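Local coordinates for protein cysteine protease (Listeria monocytogenes, PDB 5HU4) that cleaves the C-terminal sorting signal of surface proteins, holds them as a thioester intermediate and transfers them covalently to the cell wall, as a class A sortase, at residues 5-10 with 69-74; 83-88 with 124-129; 90-95 with 116-121. All blocks are in the same frame, centred on the assembly; numbering follows the deposited sequence.

Contact 1. Residues 5-10 with 69-74; sequences GSIAVP and DKIYLT
The Y72 ring meets P10 at its edge: CD of the proline lies in the ring plane, 3.9 Å from CD2, and CG comes equally near CE2, the two side chains crossing at about a right angle. The carbonyl of A8 also sits at this edge, near the plane. Outside the pair, the ring stacks with that of Y141 in helix 135-141. The backbones form a regular antiparallel ladder. A8 and Y72 are a hydrogen-bonded pair, A8 N reaching Y72 O at 2.7 Å and Y72 N returning to A8 O at 2.8 Å; S6 and T74 repeat the exchange two residues along. The side chains of I7, I71 and L73 pack apolar against one another. I7 CD1 lies 3.9 Å from I71 CG2, the two isoleucines side by side and pointing the same way, while V9 CG2 touches the same methyl at 4.1 Å. L73 CD1 packs on I7 CB and lies 3.4 Å from S6 O. This pairing closes the eight-stranded sortase beta barrel, joining 3-9 to 70-74, the two ends of its strand order; 3-9 is flanked by 14-19, 70-74 by 78-91, and I7 and I71 both reach I106 and L108 of strand 105-111.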
loop_
_atom_site.group_PDB
_atom_site.type_symbol
_atom_site.label_atom_id
_atom_site.label_comp_id
_atom_site.label_asym_id
_atom_site.label_seq_id
_atom_site.Cartn_x
_atom_site.Cartn_y
_atom_site.Cartn_z
ATOM N N GLY A 5 -6.544 8.867 3.146
ATOM C CA GLY A 5 -7.462 7.829 2.711
ATOM C C GLY A 5 -7.167 6.465 3.304
ATOM O O GLY A 5 -6.582 6.359 4.382
ATOM N N SER A 6 -7.574 5.417 2.594
ATOM C CA SER A 6 -7.399 4.052 3.075
ATOM C C SER A 6 -6.871 3.118 1.990
ATOM O O SER A 6 -7.053 3.364 0.798
ATOM C CB SER A 6 -8.721 3.504 3.617
ATOM O OG SER A 6 -9.148 4.232 4.755
ATOM N N ILE A 7 -6.213 2.046 2.420
ATOM C CA ILE A 7 -5.787 0.986 1.516
ATOM C C ILE A 7 -6.200 -0.363 2.096
ATOM O O ILE A 7 -6.140 -0.572 3.308
ATOM C CB ILE A 7 -4.261 1.013 1.265
ATOM C CG1 ILE A 7 -3.857 -0.111 0.306
ATOM C CG2 ILE A 7 -3.488 0.914 2.573
ATOM C CD1 ILE A 7 -2.373 -0.262 0.133
ATOM N N ALA A 8 -6.636 -1.275 1.235
ATOM C CA ALA A 8 -7.088 -2.577 1.698
ATOM C C ALA A 8 -6.628 -3.712 0.791
ATOM O O ALA A 8 -6.737 -3.630 -0.433
ATOM C CB ALA A 8 -8.598 -2.590 1.823
ATOM N N VAL A 9 -6.102 -4.764 1.408
ATOM C CA VAL A 9 -5.773 -5.996 0.702
ATOM C C VAL A 9 -6.469 -7.162 1.399
ATOM O O VAL A 9 -5.902 -7.781 2.300
ATOM C CB VAL A 9 -4.255 -6.250 0.651
ATOM C CG1 VAL A 9 -3.940 -7.297 -0.400
ATOM C CG2 VAL A 9 -3.505 -4.961 0.351
ATOM N N PRO A 10 -7.709 -7.459 0.982
ATOM C CA PRO A 10 -8.587 -8.431 1.647
ATOM C C PRO A 10 -8.063 -9.869 1.651
ATOM O O PRO A 10 -8.468 -10.654 2.509
ATOM C CB PRO A 10 -9.886 -8.336 0.836
ATOM C CG PRO A 10 -9.472 -7.795 -0.491
ATOM C CD PRO A 10 -8.352 -6.851 -0.195
ATOM N N ASP A 69 -3.711 -10.816 -6.623
ATOM C CA ASP A 69 -4.634 -10.344 -5.600
ATOM C C ASP A 69 -5.000 -8.888 -5.850
ATOM O O ASP A 69 -4.225 -8.135 -6.441
ATOM C CB ASP A 69 -4.028 -10.500 -4.204
ATOM C CG ASP A 69 -3.847 -11.949 -3.804
ATOM O OD1 ASP A 69 -4.507 -12.822 -4.405
ATOM O OD2 ASP A 69 -3.045 -12.214 -2.884
ATOM N N LYS A 70 -6.184 -8.493 -5.399
ATOM C CA LYS A 70 -6.642 -7.123 -5.573
ATOM C C LYS A 70 -6.140 -6.226 -4.449
ATOM O O LYS A 70 -6.101 -6.632 -3.285
ATOM C CB LYS A 70 -8.170 -7.069 -5.635
ATOM C CG LYS A 70 -8.797 -8.002 -6.659
ATOM C CD LYS A 70 -8.263 -7.749 -8.059
ATOM C CE LYS A 70 -9.181 -8.357 -9.107
ATOM N NZ LYS A 70 -8.418 -8.973 -10.229
ATOM N N ILE A 71 -5.745 -5.008 -4.807
ATOM C CA ILE A 71 -5.421 -3.986 -3.823
ATOM C C ILE A 71 -6.382 -2.819 -3.996
ATOM O O ILE A 71 -6.523 -2.279 -5.095
ATOM C CB ILE A 71 -3.973 -3.485 -3.955
ATOM C CG1 ILE A 71 -2.989 -4.652 -3.861
ATOM C CG2 ILE A 71 -3.669 -2.448 -2.884
ATOM C CD1 ILE A 71 -1.556 -4.261 -4.147
ATOM N N TYR A 72 -7.052 -2.438 -2.915
ATOM C CA TYR A 72 -8.026 -1.358 -2.982
ATOM C C TYR A 72 -7.512 -0.103 -2.295
ATOM O O TYR A 72 -7.021 -0.149 -1.169
ATOM C CB TYR A 72 -9.353 -1.803 -2.369
ATOM C CG TYR A 72 -9.976 -2.959 -3.112
ATOM C CD1 TYR A 72 -10.767 -2.741 -4.232
ATOM C CD2 TYR A 72 -9.764 -4.269 -2.705
ATOM C CE1 TYR A 72 -11.335 -3.795 -4.920
ATOM C CE2 TYR A 72 -10.328 -5.329 -3.386
ATOM C CZ TYR A 72 -11.111 -5.085 -4.495
ATOM O OH TYR A 72 -11.677 -6.136 -5.178
ATOM N N LEU A 73 -7.629 1.018 -2.997
ATOM C CA LEU A 73 -7.137 2.297 -2.515
ATOM C C LEU A 73 -8.213 3.357 -2.708
ATOM O O LEU A 73 -8.896 3.370 -3.733
ATOM C CB LEU A 73 -5.857 2.684 -3.257
ATOM C CG LEU A 73 -5.135 3.973 -2.869
ATOM C CD1 LEU A 73 -4.574 3.877 -1.459
ATOM C CD2 LEU A 73 -4.034 4.278 -3.874
ATOM N N THR A 74 -8.374 4.242 -1.729
ATOM C CA THR A 74 -9.385 5.286 -1.838
ATOM C C THR A 74 -8.966 6.593 -1.172
ATOM O O THR A 74 -8.225 6.601 -0.187
ATOM C CB THR A 74 -10.733 4.829 -1.234
ATOM O OG1 THR A 74 -11.750 5.791 -1.541
ATOM C CG2 THR A 74 -10.627 4.666 0.278
#

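Contact 2. Residues 83-88 with 124-129; sequences TVTETK and VGELEK
V124 O takes two backbone donors from consecutive residues, T85 N at 2.8 Å and E86 N at a longer 3.3 Å. This is a classic beta bulge: T85 and E86 together face V124, and the register shifts by one between the V84-G125 and E86-V124 pairs. V124 N is satisfied in return by E86 O at 2.8 Å. Before the bulge, T83 N gives to E126 O at 2.8 Å, and E126 N gives to T83 O at 3.0 Å. Among the side chains, E86 and V124 lie side by side, CG of the glutamate 3.6 Å from CB of the valine. The carboxylate of E86 is paired within its own strand, K88 NZ donating to OE2 in a salt bridge at 2.8 Å and approaching from above the carboxylate plane. T85 crosses E126 at about a right angle, its CG2 against E126 CG at 3.7 Å. E126 OE2 has a long, weak ion pair with R105. The two strands, 78-91 and 119-132, are neighbours in the sortase sheet. On one flank D69, just before strand 70-74, is hydrogen-bonded to V84 through the backbone; on the other, G125 bonds I106 of strand 105-111, whose R105 and T107 touch V124.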
loop_
_atom_site.group_PDB
_atom_site.type_symbol
_atom_site.label_atom_id
_atom_site.label_comp_id
_atom_site.label_asym_id
_atom_site.label_seq_id
_atom_site.Cartn_x
_atom_site.Cartn_y
_atom_site.Cartn_z
ATOM N N THR A 83 -4.310 -4.629 -9.328
ATOM C CA THR A 83 -4.124 -6.074 -9.320
ATOM C C THR A 83 -2.639 -6.408 -9.256
ATOM O O THR A 83 -1.870 -6.010 -10.131
ATOM C CB THR A 83 -4.745 -6.740 -10.561
ATOM O OG1 THR A 83 -6.170 -6.582 -10.526
ATOM C CG2 THR A 83 -4.409 -8.223 -10.594
ATOM N N VAL A 84 -2.244 -7.134 -8.212
ATOM C CA VAL A 84 -0.850 -7.517 -8.007
ATOM C C VAL A 84 -0.289 -8.252 -9.220
ATOM O O VAL A 84 -0.840 -9.262 -9.652
ATOM C CB VAL A 84 -0.692 -8.410 -6.760
ATOM C CG1 VAL A 84 0.745 -8.893 -6.629
ATOM C CG2 VAL A 84 -1.127 -7.660 -5.510
ATOM N N THR A 85 0.806 -7.736 -9.769
ATOM C CA THR A 85 1.415 -8.334 -10.951
ATOM C C THR A 85 2.842 -8.804 -10.685
ATOM O O THR A 85 3.367 -9.648 -11.410
ATOM C CB THR A 85 1.425 -7.352 -12.136
ATOM O OG1 THR A 85 2.108 -6.149 -11.762
ATOM C CG2 THR A 85 0.005 -7.015 -12.559
ATOM N N GLU A 86 3.470 -8.261 -9.647
ATOM C CA GLU A 86 4.820 -8.684 -9.293
ATOM C C GLU A 86 5.080 -8.567 -7.792
ATOM O O GLU A 86 4.657 -7.613 -7.138
ATOM C CB GLU A 86 5.856 -7.881 -10.097
ATOM C CG GLU A 86 6.529 -6.735 -9.359
ATOM C CD GLU A 86 7.508 -5.972 -10.236
ATOM O OE1 GLU A 86 7.054 -5.186 -11.095
ATOM O OE2 GLU A 86 8.733 -6.163 -10.069
ATOM N N THR A 87 5.743 -9.584 -7.249
ATOM C CA THR A 87 6.175 -9.590 -5.858
ATOM C C THR A 87 7.662 -9.915 -5.821
ATOM O O THR A 87 8.112 -10.847 -6.487
ATOM C CB THR A 87 5.400 -10.617 -5.011
ATOM O OG1 THR A 87 5.586 -11.928 -5.558
ATOM C CG2 THR A 87 3.914 -10.287 -4.991
ATOM N N LYS A 88 8.427 -9.152 -5.049
ATOM C CA LYS A 88 9.874 -9.311 -5.056
ATOM C C LYS A 88 10.529 -8.853 -3.760
ATOM O O LYS A 88 9.947 -8.093 -2.986
ATOM C CB LYS A 88 10.477 -8.543 -6.234
ATOM C CG LYS A 88 10.222 -7.043 -6.187
ATOM C CD LYS A 88 10.720 -6.352 -7.446
ATOM C CE LYS A 88 10.254 -4.905 -7.501
ATOM N NZ LYS A 88 10.493 -4.294 -8.837
ATOM N N VAL A 124 3.927 -4.987 -6.414
ATOM C CA VAL A 124 3.462 -4.026 -7.409
ATOM C C VAL A 124 2.133 -4.469 -8.013
ATOM O O VAL A 124 1.964 -5.634 -8.381
ATOM C CB VAL A 124 4.500 -3.835 -8.536
ATOM C CG1 VAL A 124 3.910 -3.038 -9.694
ATOM C CG2 VAL A 124 5.753 -3.159 -7.997
ATOM N N GLY A 125 1.189 -3.538 -8.103
ATOM C CA GLY A 125 -0.102 -3.822 -8.699
ATOM C C GLY A 125 -0.488 -2.796 -9.745
ATOM O O GLY A 125 -0.401 -1.592 -9.504
ATOM N N GLU A 126 -0.913 -3.271 -10.912
ATOM C CA GLU A 126 -1.351 -2.388 -11.987
ATOM C C GLU A 126 -2.812 -1.987 -11.806
ATOM O O GLU A 126 -3.641 -2.805 -11.400
ATOM C CB GLU A 126 -1.157 -3.062 -13.347
ATOM C CG GLU A 126 0.279 -3.454 -13.654
ATOM C CD GLU A 126 1.178 -2.254 -13.869
ATOM O OE1 GLU A 126 0.678 -1.212 -14.345
ATOM O OE2 GLU A 126 2.386 -2.353 -13.567
ATOM N N LEU A 127 -3.123 -0.729 -12.109
ATOM C CA LEU A 127 -4.492 -0.237 -12.005
ATOM C C LEU A 127 -5.387 -0.949 -13.009
ATOM O O LEU A 127 -5.046 -1.060 -14.188
ATOM C CB LEU A 127 -4.544 1.275 -12.224
ATOM C CG LEU A 127 -5.901 1.955 -12.027
ATOM C CD1 LEU A 127 -6.330 1.912 -10.566
ATOM C CD2 LEU A 127 -5.866 3.390 -12.537
ATOM N N GLU A 128 -6.528 -1.436 -12.537
ATOM C CA GLU A 128 -7.416 -2.221 -13.383
ATOM C C GLU A 128 -8.721 -1.472 -13.647
ATOM O O GLU A 128 -9.282 -1.554 -14.744
ATOM C CB GLU A 128 -7.675 -3.590 -12.743
ATOM C CG GLU A 128 -9.090 -4.124 -12.892
ATOM C CD GLU A 128 -9.259 -5.497 -12.265
ATOM O OE1 GLU A 128 -8.302 -5.981 -11.623
ATOM O OE2 GLU A 128 -10.346 -6.094 -12.413
ATOM N N LYS A 129 -9.190 -0.728 -12.648
ATOM C CA LYS A 129 -10.378 0.106 -12.814
ATOM C C LYS A 129 -10.468 1.204 -11.756
ATOM O O LYS A 129 -9.880 1.096 -10.678
ATOM C CB LYS A 129 -11.645 -0.752 -12.780
ATOM C CG LYS A 129 -12.130 -1.094 -11.382
ATOM C CD LYS A 129 -13.217 -2.156 -11.427
ATOM C CE LYS A 129 -12.659 -3.483 -11.914
ATOM N NZ LYS A 129 -13.619 -4.601 -11.707
HETATM O O HOH W 1 3.837 -5.328 -13.258
#

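Contact 3. Residues 90-95 with 116-121; sequences IDETEV and ETTKRF
E92 reaches across to R120 and T118 with every atom of its side chain. CB sits 3.8 Å above the centre of the R120 guanidinium, on one of its faces, and also touches T118 O. CG, held between the backbone N and the carbonyl carbon (chi1 57°), comes within 3.2 Å of T118 O. The chain then runs extended, and CD lies against T118 CA. At the tip the two oxygens part: OE1 forms a salt bridge with R120 NH2 at 2.7 Å, and OE2 rests 3.6 Å from T118 CG2. The carboxylate and guanidinium planes are 77° apart. R120 NH1 donates within its own segment to the carbonyls of T117 and K119; both oxygens lie in the guanidinium plane, which helps to fix its rotation, though NH1 stands above both carbonyl planes. The backbones are tied by I90 N to R120 O and by R120 N to I90 O, the latter at 2.6 Å, and one further bond runs from E92 N to T118 O. A type I turn, D91 to E94, follows. D91 OD1 accepts from T93 N in an Asx turn, and D91 OD2 meets K119 CE at 3.2 Å. T117 OG1 accepts from K119 N in an ST turn and is also bonded to D112. T117 and R120 touch C111, probably the acyl-thioester residue, consistent with the arginine that sortases carry near their cysteine. Strand 78-91 ends here and 119-132 begins, its F121 bonding T110 of strand 105-111.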
loop_
_atom_site.group_PDB
_atom_site.type_symbol
_atom_site.label_atom_id
_atom_site.label_comp_id
_atom_site.label_asym_id
_atom_site.label_seq_id
_atom_site.Cartn_x
_atom_site.Cartn_y
_atom_site.Cartn_z
ATOM N N ILE A 90 13.967 -6.901 -2.476
ATOM C CA ILE A 90 15.071 -6.069 -2.938
ATOM C C ILE A 90 15.884 -5.517 -1.772
ATOM O O ILE A 90 15.460 -5.590 -0.619
ATOM C CB ILE A 90 14.572 -4.883 -3.788
ATOM C CG1 ILE A 90 13.717 -3.941 -2.938
ATOM C CG2 ILE A 90 13.781 -5.380 -4.988
ATOM C CD1 ILE A 90 13.361 -2.643 -3.633
ATOM N N ASP A 91 17.054 -4.966 -2.082
ATOM C CA ASP A 91 17.854 -4.269 -1.084
ATOM C C ASP A 91 17.285 -2.868 -0.887
ATOM O O ASP A 91 16.741 -2.281 -1.823
ATOM C CB ASP A 91 19.324 -4.207 -1.507
ATOM C CG ASP A 91 20.230 -3.700 -0.400
ATOM O OD1 ASP A 91 20.464 -2.474 -0.335
ATOM O OD2 ASP A 91 20.708 -4.527 0.404
ATOM N N GLU A 92 17.409 -2.335 0.326
ATOM C CA GLU A 92 16.805 -1.048 0.667
ATOM C C GLU A 92 17.391 0.101 -0.146
ATOM O O GLU A 92 16.761 1.149 -0.298
ATOM C CB GLU A 92 16.972 -0.764 2.161
ATOM C CG GLU A 92 18.414 -0.781 2.639
ATOM C CD GLU A 92 18.543 -0.438 4.111
ATOM O OE1 GLU A 92 17.503 -0.358 4.800
ATOM O OE2 GLU A 92 19.685 -0.247 4.580
ATOM N N THR A 93 18.597 -0.098 -0.666
ATOM C CA THR A 93 19.265 0.936 -1.446
ATOM C C THR A 93 18.609 1.147 -2.811
ATOM O O THR A 93 18.718 2.224 -3.395
ATOM C CB THR A 93 20.758 0.608 -1.648
ATOM O OG1 THR A 93 20.900 -0.774 -1.996
ATOM C CG2 THR A 93 21.543 0.888 -0.375
ATOM N N GLU A 94 17.931 0.126 -3.323
ATOM C CA GLU A 94 17.245 0.254 -4.607
ATOM C C GLU A 94 15.997 1.114 -4.497
ATOM O O GLU A 94 14.886 0.587 -4.358
ATOM C CB GLU A 94 16.846 -1.105 -5.151
ATOM C CG GLU A 94 17.978 -1.871 -5.822
ATOM C CD GLU A 94 18.284 -1.379 -7.245
ATOM O OE1 GLU A 94 17.338 -0.904 -7.908
ATOM O OE2 GLU A 94 19.464 -1.477 -7.687
ATOM N N VAL A 95 16.193 2.426 -4.571
ATOM C CA VAL A 95 15.123 3.397 -4.402
ATOM C C VAL A 95 14.265 3.516 -5.670
ATOM O O VAL A 95 13.169 4.072 -5.635
ATOM C CB VAL A 95 15.709 4.778 -4.022
ATOM C CG1 VAL A 95 14.612 5.783 -3.695
ATOM C CG2 VAL A 95 16.675 4.635 -2.847
ATOM N N GLU A 116 15.868 -5.979 12.375
ATOM C CA GLU A 116 16.621 -5.059 11.533
ATOM C C GLU A 116 17.088 -5.758 10.264
ATOM O O GLU A 116 17.629 -6.865 10.311
ATOM C CB GLU A 116 17.819 -4.474 12.287
ATOM C CG GLU A 116 17.716 -2.974 12.570
ATOM C CD GLU A 116 17.210 -2.167 11.381
ATOM O OE1 GLU A 116 17.613 -2.459 10.232
ATOM O OE2 GLU A 116 16.398 -1.240 11.597
ATOM N N THR A 117 16.865 -5.105 9.129
ATOM C CA THR A 117 17.187 -5.697 7.841
ATOM C C THR A 117 17.407 -4.637 6.770
ATOM O O THR A 117 16.809 -3.561 6.810
ATOM C CB THR A 117 16.076 -6.658 7.378
ATOM O OG1 THR A 117 16.399 -7.176 6.082
ATOM C CG2 THR A 117 14.734 -5.938 7.320
ATOM N N THR A 118 18.273 -4.951 5.814
ATOM C CA THR A 118 18.537 -4.063 4.691
ATOM C C THR A 118 17.725 -4.498 3.479
ATOM O O THR A 118 17.867 -3.941 2.392
ATOM C CB THR A 118 20.029 -4.042 4.321
ATOM O OG1 THR A 118 20.447 -5.360 3.941
ATOM C CG2 THR A 118 20.861 -3.571 5.502
ATOM N N LYS A 119 16.877 -5.502 3.673
ATOM C CA LYS A 119 16.088 -6.054 2.580
ATOM C C LYS A 119 14.617 -5.666 2.691
ATOM O O LYS A 119 14.060 -5.594 3.787
ATOM C CB LYS A 119 16.236 -7.578 2.539
ATOM C CG LYS A 119 17.626 -8.059 2.133
ATOM C CD LYS A 119 18.316 -7.057 1.211
ATOM C CE LYS A 119 19.676 -7.559 0.745
ATOM N NZ LYS A 119 19.576 -8.794 -0.085
ATOM N N ARG A 120 13.997 -5.411 1.544
ATOM C CA ARG A 120 12.600 -5.001 1.496
ATOM C C ARG A 120 11.780 -5.946 0.630
ATOM O O ARG A 120 12.254 -6.416 -0.405
ATOM C CB ARG A 120 12.478 -3.575 0.953
ATOM C CG ARG A 120 13.220 -2.523 1.756
ATOM C CD ARG A 120 12.527 -2.241 3.076
ATOM N NE ARG A 120 13.308 -1.336 3.912
ATOM C CZ ARG A 120 14.282 -1.726 4.727
ATOM N NH1 ARG A 120 14.598 -3.011 4.823
ATOM N NH2 ARG A 120 14.941 -0.831 5.452
ATOM N N PHE A 121 10.552 -6.226 1.054
ATOM C CA PHE A 121 9.616 -6.952 0.205
ATOM C C PHE A 121 8.759 -5.948 -0.552
ATOM O O PHE A 121 8.236 -5.000 0.037
ATOM C CB PHE A 121 8.738 -7.901 1.023
ATOM C CG PHE A 121 7.777 -8.706 0.189
ATOM C CD1 PHE A 121 6.497 -8.239 -0.069
ATOM C CD2 PHE A 121 8.155 -9.931 -0.340
ATOM C CE1 PHE A 121 5.615 -8.977 -0.839
ATOM C CE2 PHE A 121 7.275 -10.671 -1.108
ATOM C CZ PHE A 121 6.005 -10.194 -1.356
#

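Overall arrangement
Contacts 1 and 2 follow each other round one sheet, their centres 12 Å apart: strand 70-74 leads into 78-91, and I71 CD1 packs on V84 CG2 at 3.7 Å. Contacts 2 and 3 share strands 78-91 and 119-132, with centres 20 Å apart, and meet where T87 CB touches F121 CZ at 3.7 Å. Contacts 1 and 3 lie on opposite sides of the chain's centre, about 23 Å between their centres. Contact 3 alone borders the active site: the T117 side chain is about 4 Å from that of C111, and the R120 side chain about 8 Å from that of H50, the probable proton donor and acceptor.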